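Local coordinates for protein HTH-type transcriptional repressor PhnF (Mycobacterium smegmatis, PDB 3F8M) that represses the phnDCE operon, which serves phosphate uptake, when phosphate is available in the cell, acting as a GntR-family DNA-binding transcription factor, at residues P37-I42 and V48-V53; F178-D183 and Q216-I221. All coordinates share one frame; numbering follows the deposited sequence.

The two contacts lie far apart in PhnF, on opposite sides of the chain's centre, with centres about 51 Å apart and nearest atoms about 35 Å apart. Interaction 1 comes first in sequence and joins helix 39-45 to helix 50-62 in the N-terminal winged helix-turn-helix domain. Interaction 2 follows wholly after it, in the UTRA domain, and ties the start of edge strand 180-188 to the turn leading into strand 220-229 of the antiparallel sheet. No helix, strand or sheet is common to both. One contact thus belongs to the DNA-binding module, the other to the module whose edge strand continues the sheet into the second subunit.

Interaction 1: residues P37-I42 and V48-V53; sequences PAEREI and VARETV
Glu39 and Arg50 meet between the two helices of the predicted helix-turn-helix motif, helix 39-45 and the start of helix 50-62, in the GntR-type DNA-binding domain. A single carboxylate oxygen makes the salt bridge: Glu39 OE2 lies 3.0 Å from Arg50 NE, and Arg50 NH2 approaches that oxygen equally closely. Both hydrogen bonds are weak and strongly bent, since one oxygen, approaching obliquely, is shared by both N-H groups. The guanidinium and carboxylate planes stand 80° apart. Arg54, one residue beyond Val53 on helix 50-62, forms another salt bridge to Glu39 OE2 and is the stronger partner, so two arginines of one helix converge on this oxygen. The Arg50 chain bends at chi3 (60°), bringing its head back toward helix 39-45.

Arg40 crosses the aliphatic part of Arg50 at a slant. Its CG and CD rest on Arg50 CD, each 3.6 Å away, while Arg40 NH1 comes within 3.5 Å of that methylene carbon, which sits at the edge of the Arg40 guanidinium near its plane. Two like charges are thereby brought near each other, Arg40 NH1 being 4.4 Å from Arg50 NH1.

On the buried side the contact is apolar. Val53 points at helix 39-45, and its CG1 packs 3.8 Å from Ile42 CB; the Ile42 CG2 methyl lies about equally far from both methyls of Val53. With chi1 at 175°, Val53 CG1 also reaches the Glu39 backbone carbonyl.

Farther out, helix 15-29 packs nearby, touching Val48 and Thr52 through Lys15, Val19 and His16. Each of the two helices begins just after an alanine at its N-cap, and in the first of them Ile42 N donates to Ala38 O at 3.1 Å.

Interaction 2: residues F178-D183 and Q216-I221; sequences FTRTVD and QDDVAI
Arg180 reaches from the first residue of strand 180-188, the edge strand of the UTRA-domain sheet within this chain, to Asp218 in the turn before strand 220-229. Its CB points toward that turn, and CG stands anti to the backbone N (chi1 -177°), carrying the chain outward before the bend at chi3. NE then donates to Asp218 OD1 at 3.3 Å, using the oxygen's syn lone pair. At the tip, Arg180 NH2 gives Asp218 OD1 a shorter and straighter bond, 2.9 Å at 158°. The grip is side-on: two nitrogens hold one oxygen lying in the guanidinium plane, while the carboxylate is turned 47° from it.

Backbone bonds from Thr179 and Arg180 to Tyr214 form a classic beta bulge where the strand begins, and the same tyrosine makes a cation-pi contact with the Arg180 guanidinium. Onward, residues 180-183 pair antiparallel with a strand of the second subunit, extending the sheet across the interface. Just before Thr179 in the chain, Phe178 stacks with Tyr168 and receives Ile221 in a CH-pi contact, with Ile221 CD1 over one ring face, 3.9 Å from the Phe178 centroid.

Interaction 1: residues P37-I42 and V48-V53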
# COMPACT_ATOMS: atom_id res chain seq x y z
N PRO A 37 -24.65 9.63 -21.10
CA PRO A 37 -24.88 9.70 -22.57
C PRO A 37 -23.53 9.59 -23.24
O PRO A 37 -22.54 9.84 -22.58
CB PRO A 37 -25.36 11.14 -22.74
CG PRO A 37 -26.22 11.35 -21.53
CD PRO A 37 -25.34 10.73 -20.41
N ALA A 38 -23.49 9.25 -24.53
CA ALA A 38 -22.20 9.23 -25.25
C ALA A 38 -21.52 10.61 -25.29
O ALA A 38 -22.17 11.70 -25.21
CB ALA A 38 -22.32 8.62 -26.70
N GLU A 39 -20.20 10.54 -25.37
CA GLU A 39 -19.37 11.72 -25.31
C GLU A 39 -19.84 12.77 -26.30
O GLU A 39 -20.01 13.90 -25.93
CB GLU A 39 -17.88 11.37 -25.46
CG GLU A 39 -17.36 10.95 -26.81
CD GLU A 39 -15.81 11.08 -26.90
OE1 GLU A 39 -15.09 10.70 -25.93
OE2 GLU A 39 -15.30 11.57 -27.93
N ARG A 40 -20.15 12.37 -27.52
CA ARG A 40 -20.58 13.34 -28.53
C ARG A 40 -21.88 14.05 -28.16
O ARG A 40 -22.01 15.26 -28.44
CB ARG A 40 -20.75 12.68 -29.88
CG ARG A 40 -20.72 13.63 -31.04
CD ARG A 40 -20.31 12.84 -32.28
NE ARG A 40 -20.79 13.51 -33.49
CZ ARG A 40 -20.09 14.41 -34.17
NH1 ARG A 40 -18.87 14.76 -33.77
NH2 ARG A 40 -20.63 14.97 -35.24
N GLU A 41 -22.84 13.32 -27.56
CA GLU A 41 -24.11 13.94 -27.18
C GLU A 41 -23.87 14.98 -26.12
O GLU A 41 -24.39 16.12 -26.19
CB GLU A 41 -25.16 12.90 -26.71
CG GLU A 41 -26.37 13.58 -26.04
CD GLU A 41 -27.59 12.68 -25.90
OE1 GLU A 41 -27.46 11.44 -25.99
OE2 GLU A 41 -28.69 13.23 -25.67
N ILE A 42 -23.07 14.63 -25.12
CA ILE A 42 -22.74 15.56 -24.06
C ILE A 42 -22.06 16.81 -24.63
O ILE A 42 -22.40 17.95 -24.29
CB ILE A 42 -21.81 14.90 -22.97
CG1 ILE A 42 -22.41 13.58 -22.46
CG2 ILE A 42 -21.58 15.88 -21.82
CD1 ILE A 42 -21.55 12.90 -21.37
N VAL A 48 -19.19 22.20 -26.32
CA VAL A 48 -17.75 21.94 -26.24
C VAL A 48 -17.34 20.79 -27.18
O VAL A 48 -18.17 20.05 -27.70
CB VAL A 48 -17.27 21.63 -24.78
CG1 VAL A 48 -17.55 22.82 -23.83
CG2 VAL A 48 -17.93 20.36 -24.26
N ALA A 49 -16.04 20.68 -27.42
CA ALA A 49 -15.47 19.63 -28.24
C ALA A 49 -15.75 18.28 -27.58
O ALA A 49 -15.86 18.20 -26.35
CB ALA A 49 -13.98 19.84 -28.36
N ARG A 50 -15.88 17.25 -28.42
CA ARG A 50 -15.91 15.85 -27.96
C ARG A 50 -14.69 15.49 -27.11
O ARG A 50 -14.81 14.73 -26.13
CB ARG A 50 -15.94 14.89 -29.15
CG ARG A 50 -17.22 14.86 -29.91
CD ARG A 50 -17.11 13.77 -30.96
NE ARG A 50 -16.86 12.45 -30.36
CZ ARG A 50 -16.57 11.35 -31.05
NH1 ARG A 50 -16.48 11.39 -32.37
NH2 ARG A 50 -16.36 10.20 -30.40
N GLU A 51 -13.53 16.01 -27.48
CA GLU A 51 -12.28 15.75 -26.74
C GLU A 51 -12.32 16.43 -25.37
O GLU A 51 -11.64 15.99 -24.42
CB GLU A 51 -11.06 16.22 -27.50
CG GLU A 51 -10.76 15.49 -28.82
CD GLU A 51 -11.67 15.87 -30.00
OE1 GLU A 51 -12.45 16.85 -29.91
OE2 GLU A 51 -11.59 15.17 -31.03
N THR A 52 -13.11 17.49 -25.26
CA THR A 52 -13.27 18.17 -23.98
C THR A 52 -14.10 17.32 -23.00
O THR A 52 -13.78 17.26 -21.81
CB THR A 52 -13.85 19.57 -24.15
OG1 THR A 52 -13.02 20.29 -25.09
CG2 THR A 52 -13.86 20.29 -22.80
N VAL A 53 -15.17 16.71 -23.49
CA VAL A 53 -15.98 15.81 -22.65
C VAL A 53 -15.13 14.59 -22.30
O VAL A 53 -15.04 14.22 -21.13
CB VAL A 53 -17.32 15.40 -23.33
CG1 VAL A 53 -18.08 14.37 -22.48
CG2 VAL A 53 -18.20 16.62 -23.55

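Interaction 2: residues F178-D183 and Q216-I221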
# COMPACT_ATOMS: atom_id res chain seq x y z
N PHE A 178 0.97 11.57 18.84
CA PHE A 178 1.40 10.57 17.86
C PHE A 178 2.60 11.16 17.17
O PHE A 178 2.45 12.09 16.38
CB PHE A 178 0.26 10.23 16.87
CG PHE A 178 -0.80 9.32 17.45
CD1 PHE A 178 -0.77 7.95 17.21
CD2 PHE A 178 -1.83 9.84 18.24
CE1 PHE A 178 -1.75 7.10 17.77
CE2 PHE A 178 -2.82 9.01 18.79
CZ PHE A 178 -2.78 7.62 18.56
N THR A 179 3.77 10.64 17.52
CA THR A 179 5.05 11.22 17.13
C THR A 179 5.71 10.40 16.01
O THR A 179 6.23 10.96 15.05
CB THR A 179 5.96 11.39 18.37
OG1 THR A 179 5.22 12.10 19.39
CG2 THR A 179 7.27 12.14 18.04
N ARG A 180 5.62 9.08 16.11
CA ARG A 180 6.19 8.20 15.07
C ARG A 180 5.25 7.01 14.82
O ARG A 180 4.79 6.38 15.80
CB ARG A 180 7.58 7.73 15.53
CG ARG A 180 8.36 6.86 14.55
CD ARG A 180 9.81 6.77 15.04
NE ARG A 180 9.93 6.09 16.32
CZ ARG A 180 10.08 4.78 16.42
NH1 ARG A 180 10.13 4.07 15.31
NH2 ARG A 180 10.20 4.20 17.60
N THR A 181 4.96 6.73 13.54
CA THR A 181 4.31 5.48 13.11
C THR A 181 5.23 4.63 12.24
O THR A 181 6.13 5.17 11.56
CB THR A 181 2.99 5.70 12.35
OG1 THR A 181 3.19 6.60 11.25
CG2 THR A 181 1.91 6.24 13.28
N VAL A 182 5.03 3.31 12.31
CA VAL A 182 5.77 2.32 11.50
C VAL A 182 4.74 1.35 10.92
O VAL A 182 4.10 0.57 11.69
CB VAL A 182 6.84 1.54 12.33
CG1 VAL A 182 7.63 0.58 11.46
CG2 VAL A 182 7.81 2.48 13.02
N ASP A 183 4.54 1.42 9.61
CA ASP A 183 3.54 0.62 8.92
C ASP A 183 4.22 -0.49 8.11
O ASP A 183 5.33 -0.28 7.58
CB ASP A 183 2.77 1.46 7.92
CG ASP A 183 1.62 2.23 8.53
OD1 ASP A 183 0.89 1.70 9.40
OD2 ASP A 183 1.39 3.37 8.06
N GLN A 216 5.47 10.94 22.28
CA GLN A 216 6.54 11.96 22.40
C GLN A 216 7.76 11.46 23.19
O GLN A 216 8.87 12.01 23.05
CB GLN A 216 5.97 13.26 22.99
CG GLN A 216 5.40 13.15 24.41
CD GLN A 216 3.89 12.92 24.43
OE1 GLN A 216 3.36 12.09 23.69
NE2 GLN A 216 3.18 13.65 25.30
N ASP A 217 7.57 10.43 24.02
CA ASP A 217 8.68 9.79 24.72
C ASP A 217 9.18 8.52 24.04
O ASP A 217 9.94 7.76 24.64
CB ASP A 217 8.27 9.45 26.14
CG ASP A 217 7.94 10.67 26.96
OD1 ASP A 217 8.64 11.69 26.78
OD2 ASP A 217 6.97 10.63 27.75
N ASP A 218 8.70 8.27 22.82
CA ASP A 218 8.97 7.03 22.10
C ASP A 218 8.45 5.80 22.84
O ASP A 218 9.07 4.73 22.79
CB ASP A 218 10.48 6.91 21.84
CG ASP A 218 10.78 6.17 20.58
OD1 ASP A 218 10.04 6.36 19.57
OD2 ASP A 218 11.76 5.41 20.61
N VAL A 219 7.34 5.94 23.57
CA VAL A 219 6.70 4.82 24.23
C VAL A 219 5.55 4.38 23.32
O VAL A 219 4.84 5.24 22.79
CB VAL A 219 6.17 5.20 25.61
CG1 VAL A 219 5.58 4.00 26.33
CG2 VAL A 219 7.30 5.84 26.48
N ALA A 220 5.40 3.07 23.12
CA ALA A 220 4.37 2.54 22.21
C ALA A 220 2.97 2.93 22.69
O ALA A 220 2.65 2.85 23.86
CB ALA A 220 4.50 1.04 22.04
N ILE A 221 2.15 3.36 21.74
CA ILE A 221 0.76 3.76 22.00
C ILE A 221 -0.19 2.57 21.73
O ILE A 221 -1.14 2.33 22.48
CB ILE A 221 0.41 4.98 21.08
CG1 ILE A 221 1.23 6.23 21.49
CG2 ILE A 221 -1.11 5.32 21.01
CD1 ILE A 221 1.15 7.39 20.41